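PDB 6ZZB: SAG family member (Sag19) from Eimeria tenella, which is of unknown function but is a major surface antigen of the parasite, with an apparent relationship to the CAP proteins. Local coordinates for residues G106-V109 / D110-E113; S94-A97 / P98-A101; P213-K216 / E217-P220. All blocks are in the same frame, centred on the assembly; numbering follows the deposited sequence.

Contact 1. Residues G106-V109 / D110-E113; sequences GSNV and DTCE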
ATOM      1  N   GLY A 106      -6.645 -14.175  -1.007  1.00 10.77           N
ATOM      2  CA  GLY A 106      -7.685 -15.213  -1.037  1.00 11.29           C
ATOM      3  C   GLY A 106      -7.530 -16.203   0.076  1.00 11.96           C
ATOM      4  O   GLY A 106      -6.459 -16.301   0.689  1.00 13.63           O
ATOM      5  N   SER A 107      -8.567 -17.005   0.312  1.00 12.30           N
ATOM      6  CA  SER A 107      -8.652 -17.916   1.480  0.50 14.02           C
ATOM      7  C   SER A 107      -8.196 -19.332   1.116  1.00 14.45           C
ATOM      8  O   SER A 107      -8.203 -20.164   2.040  1.00 17.22           O
ATOM      9  CB  SER A 107     -10.039 -17.922   2.046  0.50 15.11           C
ATOM     10  OG  SER A 107     -10.305 -16.708   2.731  0.50 17.60           O
ATOM     11  N   ASN A 108      -7.785 -19.539  -0.129  1.00 14.34           N
ATOM     12  CA  ASN A 108      -7.294 -20.861  -0.590  1.00 15.37           C
ATOM     13  C   ASN A 108      -5.918 -20.676  -1.213  1.00 13.20           C
ATOM     14  O   ASN A 108      -5.824 -20.150  -2.332  1.00 13.94           O
ATOM     15  CB  ASN A 108      -8.297 -21.509  -1.533  1.00 16.46           C
ATOM     16  CG  ASN A 108      -7.933 -22.929  -1.904  1.00 17.89           C
ATOM     17  OD1 ASN A 108      -6.888 -23.420  -1.479  1.00 17.25           O
ATOM     18  ND2 ASN A 108      -8.785 -23.572  -2.687  1.00 19.58           N
ATOM     19  N   VAL A 109      -4.925 -21.201  -0.489  1.00 14.17           N
ATOM     20  CA  VAL A 109      -3.514 -21.197  -0.969  1.00 14.53           C
ATOM     21  C   VAL A 109      -3.398 -21.872  -2.351  1.00 14.81           C
ATOM     22  O   VAL A 109      -2.472 -21.565  -3.092  1.00 15.06           O
ATOM     23  CB  VAL A 109      -2.617 -21.826   0.104  1.00 15.87           C
ATOM     24  CG1 VAL A 109      -2.794 -23.349   0.181  1.00 16.41           C
ATOM     25  CG2 VAL A 109      -1.151 -21.494  -0.090  1.00 16.07           C
ATOM     26  N   ASP A 110      -4.340 -22.755  -2.707  1.00 16.71           N
ATOM     27  CA  ASP A 110      -4.320 -23.470  -4.011  1.00 17.22           C
ATOM     28  C   ASP A 110      -4.661 -22.533  -5.167  1.00 18.08           C
ATOM     29  O   ASP A 110      -4.311 -22.845  -6.322  1.00 19.31           O
ATOM     30  CB  ASP A 110      -5.244 -24.696  -4.008  1.00 17.52           C
ATOM     31  CG  ASP A 110      -4.820 -25.777  -3.030  1.00 19.21           C
ATOM     32  OD1 ASP A 110      -3.658 -25.758  -2.586  1.00 20.75           O
ATOM     33  OD2 ASP A 110      -5.676 -26.636  -2.691  1.00 21.66           O
ATOM     34  N   THR A 111      -5.328 -21.394  -4.922  1.00 16.27           N
ATOM     35  CA  THR A 111      -5.785 -20.512  -6.014  1.00 15.95           C
ATOM     36  C   THR A 111      -5.272 -19.061  -5.880  1.00 13.41           C
ATOM     37  O   THR A 111      -4.986 -18.450  -6.899  1.00 16.19           O
ATOM     38  CB  THR A 111      -7.315 -20.491  -6.137  1.00 17.59           C
ATOM     39  OG1 THR A 111      -7.870 -19.855  -4.981  1.00 19.26           O
ATOM     40  CG2 THR A 111      -7.888 -21.887  -6.273  1.00 18.70           C
ATOM     41  N   CYS A 112      -5.226 -18.530  -4.656  1.00 14.74           N
ATOM     42  CA  CYS A 112      -5.014 -17.075  -4.399  1.00 14.28           C
ATOM     43  C   CYS A 112      -5.679 -16.289  -5.524  1.00 13.53           C
ATOM     44  O   CYS A 112      -5.074 -15.435  -6.137  1.00 13.40           O
ATOM     45  CB  CYS A 112      -3.538 -16.726  -4.252  1.00 15.11           C
ATOM     46  SG  CYS A 112      -2.855 -17.449  -2.755  1.00 14.40           S
ATOM     47  N   GLU A 113      -6.959 -16.573  -5.758  1.00 14.86           N
ATOM     48  CA  GLU A 113      -7.577 -16.094  -7.012  1.00 16.10           C
ATOM     49  C   GLU A 113      -7.926 -14.603  -6.974  1.00 15.46           C
ATOM     50  O   GLU A 113      -7.997 -13.994  -8.038  1.00 17.04           O
ATOM     51  CB  GLU A 113      -8.788 -16.931  -7.396  1.00 18.51           C
ATOM     52  CG  GLU A 113      -9.874 -16.965  -6.373  1.00 20.15           C
ATOM     53  CD  GLU A 113     -10.718 -15.708  -6.273  1.00 21.59           C
ATOM     54  OE1 GLU A 113     -10.913 -15.044  -7.316  1.00 25.88           O
ATOM     55  OE2 GLU A 113     -11.115 -15.372  -5.172  1.00 25.14           O
TER
HETATM   56  O   HOH W   1      -7.965 -18.017  -2.690  1.00 15.75           O
HETATM   57  O   HOH W   2      -8.217 -26.348  -3.406  1.00 33.11           O
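N108 turns back on D110, T111 and C112 in a local Asx turn, set in the loop between helix 97-105 and strand 126-131. G106, with positive phi, marks the exit from that helix just before the turn. The side-chain amide of N108 swings forward because CG lies anti to its own backbone N (chi1 -173°). N108 OD1 then accepts from D110 N at 2.9 Å. The N-H does not use an in-plane lone pair: it comes from above the amide plane, 58° out of it.

The backbone O of N108 takes two further donors. T111 N lies 2.9 Å from N108 O and stands above the carbonyl plane. C112 N is also 2.9 Å from N108 O, but it arrives nearly in line with the C=O bond, and the N-H...O angle is nearly straight, 171°. These bonds, together with the OD1 bond, complete an Asx motif.

Two waters extend the network. Water 2 accepts from N108 ND2 and donates to D110 OD2, the latter at 2.7 Å. The amide and carboxylate planes it joins are well out of parallel. Water 1 accepts from N108 N, and it lies 2.9 Å from T111 OG1 in a second hydrogen bond.

The turn is fastened to the rest of the chain. C112 forms a disulfide with C199, and V109 makes backbone hydrogen bonds with T42 and K200. The disulfide ties this loop to the loop between strands 190-196 and 203-211.

The N108 amide is held at both ends, its oxygen by a backbone N-H and its nitrogen by water. This favours one flip of the amide, with OD1 toward D110 N. The D110 carboxylate is coupled to it through solvent rather than directly.

Contact 2. Residues S94-A97 / P98-A101; sequences SPTA and PKIA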
ATOM      1  N   SER A  94      -8.779  -8.444  14.962  1.00 15.39           N
ATOM      2  CA  SER A  94      -7.480  -7.833  15.329  1.00 16.09           C
ATOM      3  C   SER A  94      -6.622  -7.689  14.073  1.00 12.57           C
ATOM      4  O   SER A  94      -5.547  -8.274  13.962  1.00 13.94           O
ATOM      5  CB  SER A  94      -6.774  -8.649  16.365  1.00 17.07           C
ATOM      6  OG  SER A  94      -7.533  -8.647  17.563  1.00 20.91           O
ATOM      7  N   PRO A  95      -7.079  -6.893  13.093  1.00 12.87           N
ATOM      8  CA  PRO A  95      -6.416  -6.871  11.783  1.00 12.05           C
ATOM      9  C   PRO A  95      -4.999  -6.306  11.843  1.00 11.82           C
ATOM     10  O   PRO A  95      -4.731  -5.337  12.571  1.00 12.53           O
ATOM     11  CB  PRO A  95      -7.343  -6.021  10.915  1.00 12.66           C
ATOM     12  CG  PRO A  95      -8.033  -5.121  11.937  1.00 12.60           C
ATOM     13  CD  PRO A  95      -8.252  -6.037  13.127  1.00 12.82           C
ATOM     14  N   THR A  96      -4.139  -6.907  11.067  1.00 10.17           N
ATOM     15  CA  THR A  96      -2.712  -6.560  10.953  1.00 10.62           C
ATOM     16  C   THR A  96      -2.325  -6.636   9.482  1.00 10.69           C
ATOM     17  O   THR A  96      -3.115  -7.189   8.683  1.00 10.93           O
ATOM     18  CB  THR A  96      -1.848  -7.521  11.761  1.00 11.03           C
ATOM     19  OG1 THR A  96      -2.069  -8.803  11.166  1.00 11.38           O
ATOM     20  CG2 THR A  96      -2.181  -7.565  13.240  1.00 12.12           C
ATOM     21  N   ALA A  97      -1.154  -6.155   9.110  1.00 10.17           N
ATOM     22  CA  ALA A  97      -0.729  -6.241   7.707  1.00  9.91           C
ATOM     23  C   ALA A  97      -0.697  -7.685   7.237  1.00 10.45           C
ATOM     24  O   ALA A  97      -1.183  -7.971   6.140  1.00 10.13           O
ATOM     25  CB  ALA A  97       0.555  -5.500   7.490  1.00 10.21           C
ATOM     26  N   PRO A  98      -0.150  -8.665   7.991  1.00 10.73           N
ATOM     27  CA  PRO A  98      -0.177 -10.040   7.500  1.00 10.48           C
ATOM     28  C   PRO A  98      -1.597 -10.553   7.260  1.00 10.51           C
ATOM     29  O   PRO A  98      -1.853 -11.199   6.253  1.00 10.59           O
ATOM     30  CB  PRO A  98       0.521 -10.835   8.608  1.00 11.67           C
ATOM     31  CG  PRO A  98       1.430  -9.826   9.254  1.00 12.53           C
ATOM     32  CD  PRO A  98       0.688  -8.515   9.204  1.00 11.51           C
ATOM     33  N   LYS A  99      -2.508 -10.263   8.175  1.00 10.33           N
ATOM     34  CA  LYS A  99      -3.888 -10.772   8.031  1.00 11.03           C
ATOM     35  C   LYS A  99      -4.556 -10.127   6.832  1.00 11.01           C
ATOM     36  O   LYS A  99      -5.358 -10.784   6.143  1.00 11.61           O
ATOM     37  CB  LYS A  99      -4.710 -10.527   9.276  1.00 11.41           C
ATOM     38  CG  LYS A  99      -4.187 -11.265  10.484  1.00 13.23           C
ATOM     39  CD  LYS A  99      -4.891 -10.833  11.750  1.00 15.81           C
ATOM     40  CE  LYS A  99      -4.457 -11.621  12.962  1.00 18.08           C
ATOM     41  NZ  LYS A  99      -5.216 -11.181  14.154  1.00 19.69           N
ATOM     42  N   ILE A 100      -4.287  -8.860   6.563  1.00 10.24           N
ATOM     43  CA  ILE A 100      -4.888  -8.174   5.399  1.00  9.33           C
ATOM     44  C   ILE A 100      -4.260  -8.717   4.119  1.00  9.64           C
ATOM     45  O   ILE A 100      -5.008  -8.946   3.147  1.00  9.28           O
ATOM     46  CB  ILE A 100      -4.753  -6.654   5.537  1.00 10.43           C
ATOM     47  CG1 ILE A 100      -5.668  -6.164   6.653  1.00 10.85           C
ATOM     48  CG2 ILE A 100      -5.048  -5.959   4.217  1.00  9.97           C
ATOM     49  CD1 ILE A 100      -5.376  -4.746   7.131  1.00 11.56           C
ATOM     50  N   ALA A 101      -2.951  -8.950   4.075  1.00  9.57           N
ATOM     51  CA  ALA A 101      -2.344  -9.529   2.850  1.00  9.52           C
ATOM     52  C   ALA A 101      -3.045 -10.850   2.510  1.00 10.25           C
ATOM     53  O   ALA A 101      -3.371 -11.097   1.327  1.00  9.72           O
ATOM     54  CB  ALA A 101      -0.850  -9.711   3.039  1.00  9.83           C
TER
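At its oxygen end, the flat S94-P95 peptide group meets K99 NZ, which stands above the carbonyl plane. K99 NZ donates to S94 O at 2.9 Å, 44° out of that plane. K99 CD lies near the same oxygen. The P98 ring presents its CD corner to the residues before it. P98 CD is tight against A97 CB at 3.5 Å, as the peptide bond to a proline imposes. P98 CD also meets T96 OG1, 3.4 Å away. The P98 side chain further touches A194 of strand 190-196.

These groups build the start of helix 97-105. T96 is the N-cap. Its OG1 sits between the backbone N and the carbonyl carbon (chi1 62°), which turns it to the first turn of the helix. There T96 OG1 accepts a weak bond from K99 N at 3.4 Å. Regular helical bonding follows, with I100 N 2.9 Å from T96 O and A101 N bonded to A97 O.

The K99 chain is extended beyond CG and runs back past the threonine, crossing it at a slant. K99 CG passes 3.3 Å from T96 OG1. K99 NZ also bonds A93 O, so two carbonyls of the incoming loop hold it. I100 CD1 makes loose apolar contact with P95 CB at 4.5 Å, and both side chains touch L84 of helix 77-86.

P98 brings no N-H into the first turn, where none is needed for helical bonding. The carbonyls of A93 and S94 both accept from K99 NZ, and they would be expected to favour its charged form.

Contact 3. Residues P213-K216 / E217-P220; sequences PLRK and EDKP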
ATOM      1  N   PRO A 213      -3.603   6.560   7.867  1.00 12.60           N
ATOM      2  CA  PRO A 213      -3.980   6.279   6.491  1.00 13.24           C
ATOM      3  C   PRO A 213      -4.569   7.482   5.766  1.00 14.67           C
ATOM      4  O   PRO A 213      -5.346   8.234   6.360  1.00 14.56           O
ATOM      5  CB  PRO A 213      -5.038   5.175   6.618  1.00 13.34           C
ATOM      6  CG  PRO A 213      -5.647   5.398   7.995  1.00 12.98           C
ATOM      7  CD  PRO A 213      -4.475   5.874   8.832  1.00 12.55           C
ATOM      8  N   LEU A 214      -4.303   7.580   4.473  1.00 15.02           N
ATOM      9  CA  LEU A 214      -5.115   8.449   3.606  1.00 16.36           C
ATOM     10  C   LEU A 214      -6.550   7.962   3.609  1.00 16.53           C
ATOM     11  O   LEU A 214      -6.800   6.746   3.531  1.00 16.92           O
ATOM     12  CB  LEU A 214      -4.600   8.434   2.168  1.00 18.95           C
ATOM     13  CG  LEU A 214      -3.338   9.220   1.937  1.00 21.74           C
ATOM     14  CD1 LEU A 214      -2.836   8.913   0.531  1.00 21.57           C
ATOM     15  CD2 LEU A 214      -3.591  10.713   2.126  1.00 21.85           C
ATOM     16  N   ARG A 215      -7.493   8.897   3.626  1.00 16.81           N
ATOM     17  CA  ARG A 215      -8.932   8.586   3.562  1.00 18.30           C
ATOM     18  C   ARG A 215      -9.588   9.431   2.471  1.00 17.50           C
ATOM     19  O   ARG A 215      -9.025  10.453   2.106  1.00 19.15           O
ATOM     20  CB  ARG A 215      -9.535   8.792   4.955  1.00 22.13           C
ATOM     21  CG  ARG A 215      -8.889   7.883   5.992  1.00 27.00           C
ATOM     22  CD  ARG A 215      -9.559   7.990   7.333  1.00 33.38           C
ATOM     23  NE  ARG A 215     -10.947   7.541   7.236  1.00 36.87           N
ATOM     24  CZ  ARG A 215     -11.909   7.873   8.084  1.00 35.23           C
ATOM     25  NH1 ARG A 215     -11.652   8.654   9.122  1.00 36.59           N
ATOM     26  NH2 ARG A 215     -13.129   7.405   7.895  1.00 39.68           N
ATOM     27  N   LYS A 216     -10.761   9.010   2.033  1.00 20.52           N
ATOM     28  CA  LYS A 216     -11.549   9.723   1.011  1.00 25.41           C
ATOM     29  C   LYS A 216     -11.629  11.190   1.418  1.00 26.52           C
ATOM     30  O   LYS A 216     -11.907  11.484   2.610  1.00 23.82           O
ATOM     31  CB  LYS A 216     -12.918   9.076   0.827  1.00 26.22           C
ATOM     32  CG  LYS A 216     -13.582   9.406  -0.493  1.00 30.63           C
ATOM     33  CD  LYS A 216     -15.013   8.982  -0.527  1.00 32.84           C
ATOM     34  CE  LYS A 216     -15.720   9.452  -1.774  1.00 32.03           C
ATOM     35  NZ  LYS A 216     -16.941   8.649  -1.987  1.00 34.41           N
ATOM     36  N   GLU A 217     -11.355  12.061   0.439  1.00 29.41           N
ATOM     37  CA  GLU A 217     -11.374  13.554   0.511  1.00 30.32           C
ATOM     38  C   GLU A 217     -10.119  14.157   1.159  1.00 27.93           C
ATOM     39  O   GLU A 217      -9.969  15.367   1.031  1.00 26.78           O
ATOM     40  CB  GLU A 217     -12.665  14.104   1.129  1.00 34.20           C
ATOM     41  CG  GLU A 217     -13.871  13.895   0.238  1.00 37.30           C
ATOM     42  CD  GLU A 217     -15.026  14.850   0.482  1.00 42.78           C
ATOM     43  OE1 GLU A 217     -14.789  16.075   0.513  1.00 45.68           O
ATOM     44  OE2 GLU A 217     -16.163  14.367   0.626  1.00 48.35           O
ATOM     45  N   ASP A 218      -9.162  13.393   1.704  1.00 21.98           N
ATOM     46  CA  ASP A 218      -7.840  13.966   2.048  1.00 20.23           C
ATOM     47  C   ASP A 218      -7.194  14.530   0.779  1.00 19.76           C
ATOM     48  O   ASP A 218      -7.339  13.901  -0.291  1.00 19.56           O
ATOM     49  CB  ASP A 218      -6.884  12.932   2.641  1.00 18.73           C
ATOM     50  CG  ASP A 218      -7.271  12.471   4.032  1.00 21.57           C
ATOM     51  OD1 ASP A 218      -8.171  13.098   4.632  1.00 25.57           O
ATOM     52  OD2 ASP A 218      -6.673  11.497   4.506  1.00 20.46           O
ATOM     53  N   LYS A 219      -6.485  15.643   0.916  1.00 19.11           N
ATOM     54  CA  LYS A 219      -5.610  16.183  -0.148  1.00 20.90           C
ATOM     55  C   LYS A 219      -4.257  15.510   0.017  1.00 18.16           C
ATOM     56  O   LYS A 219      -3.555  15.715   0.990  1.00 20.32           O
ATOM     57  CB  LYS A 219      -5.567  17.703  -0.023  1.00 23.83           C
ATOM     58  CG  LYS A 219      -6.909  18.354  -0.342  1.00 27.28           C
ATOM     59  CD  LYS A 219      -6.833  19.814  -0.648  1.00 31.35           C
ATOM     60  CE  LYS A 219      -8.178  20.371  -1.062  1.00 34.46           C
ATOM     61  NZ  LYS A 219      -8.167  21.851  -1.024  1.00 39.50           N
ATOM     62  N   PRO A 220      -3.892  14.569  -0.870  1.00 18.70           N
ATOM     63  CA  PRO A 220      -2.668  13.805  -0.651  1.00 19.22           C
ATOM     64  C   PRO A 220      -1.343  14.564  -0.762  1.00 20.99           C
ATOM     65  O   PRO A 220      -0.415  14.184  -0.119  1.00 20.87           O
ATOM     66  CB  PRO A 220      -2.771  12.708  -1.727  1.00 18.27           C
ATOM     67  CG  PRO A 220      -3.602  13.351  -2.800  1.00 19.73           C
ATOM     68  CD  PRO A 220      -4.660  14.122  -2.037  1.00 18.88           C
TER
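D218 turns its carboxylate back to R215 by placing CG anti to the carbonyl carbon (chi1 -70°). L214 has the same arrangement at CG (chi1 -75°), and its CD2 branch approaches the aspartate. D218 OD2 accepts from R215 N at 2.9 Å. The N-H meets this oxygen from above the carboxylate plane, 61° out of it. D218 OD2 also lies near the L214 backbone, 3.5 Å from L214 CA.

The same oxygen has a second, charged partner, because K187 NZ forms a salt bridge with it. K187 NZ also bonds P213 O, so one lysine joins D218 to P213, at the start of 213-216.

The backbone between these groups is a type II beta turn from R215 to D218, in the loop between strand 203-211 and helix 223-231. It is closed by D218 N donating to R215 O at 3.0 Å. E217 takes the third position with positive phi, as this turn type requires. The aspartate thus bonds R215 twice, through its backbone N and its side chain. D218 CB and R215 O are 3.3 Å apart.

Alongside the carboxylate, L214 makes the apolar contact. L214 CD2 lies 4.0 Å from D218 CB and 4.4 Å from P220 CB. L214 also packs on A181 and F182 of helix 175-183, and P220 touches F172. K216 and E217 are exposed at the corners of the turn. The backbones of E217 and D218 hydrogen-bond Y165.

Overall arrangement
The three contacts follow one another along the chain in the order 2, 1, 3. Helix 97-105 begins in contact 2 and ends just as contact 1 starts, so these two are neighbours. Their centres are about 16 Å apart and their nearest atoms about 5 Å apart, without touching. Contact 3 lies well away, on the opposite side of the chain's centre from contact 1, with about 31 Å between centres. Contacts 2 and 3 are about 21 Å apart between centres. Strands 190-196 and 203-211 relate all three: contact 2 packs on the first, the C112-C199 disulfide reaches the loop between them, and contact 3 follows the second.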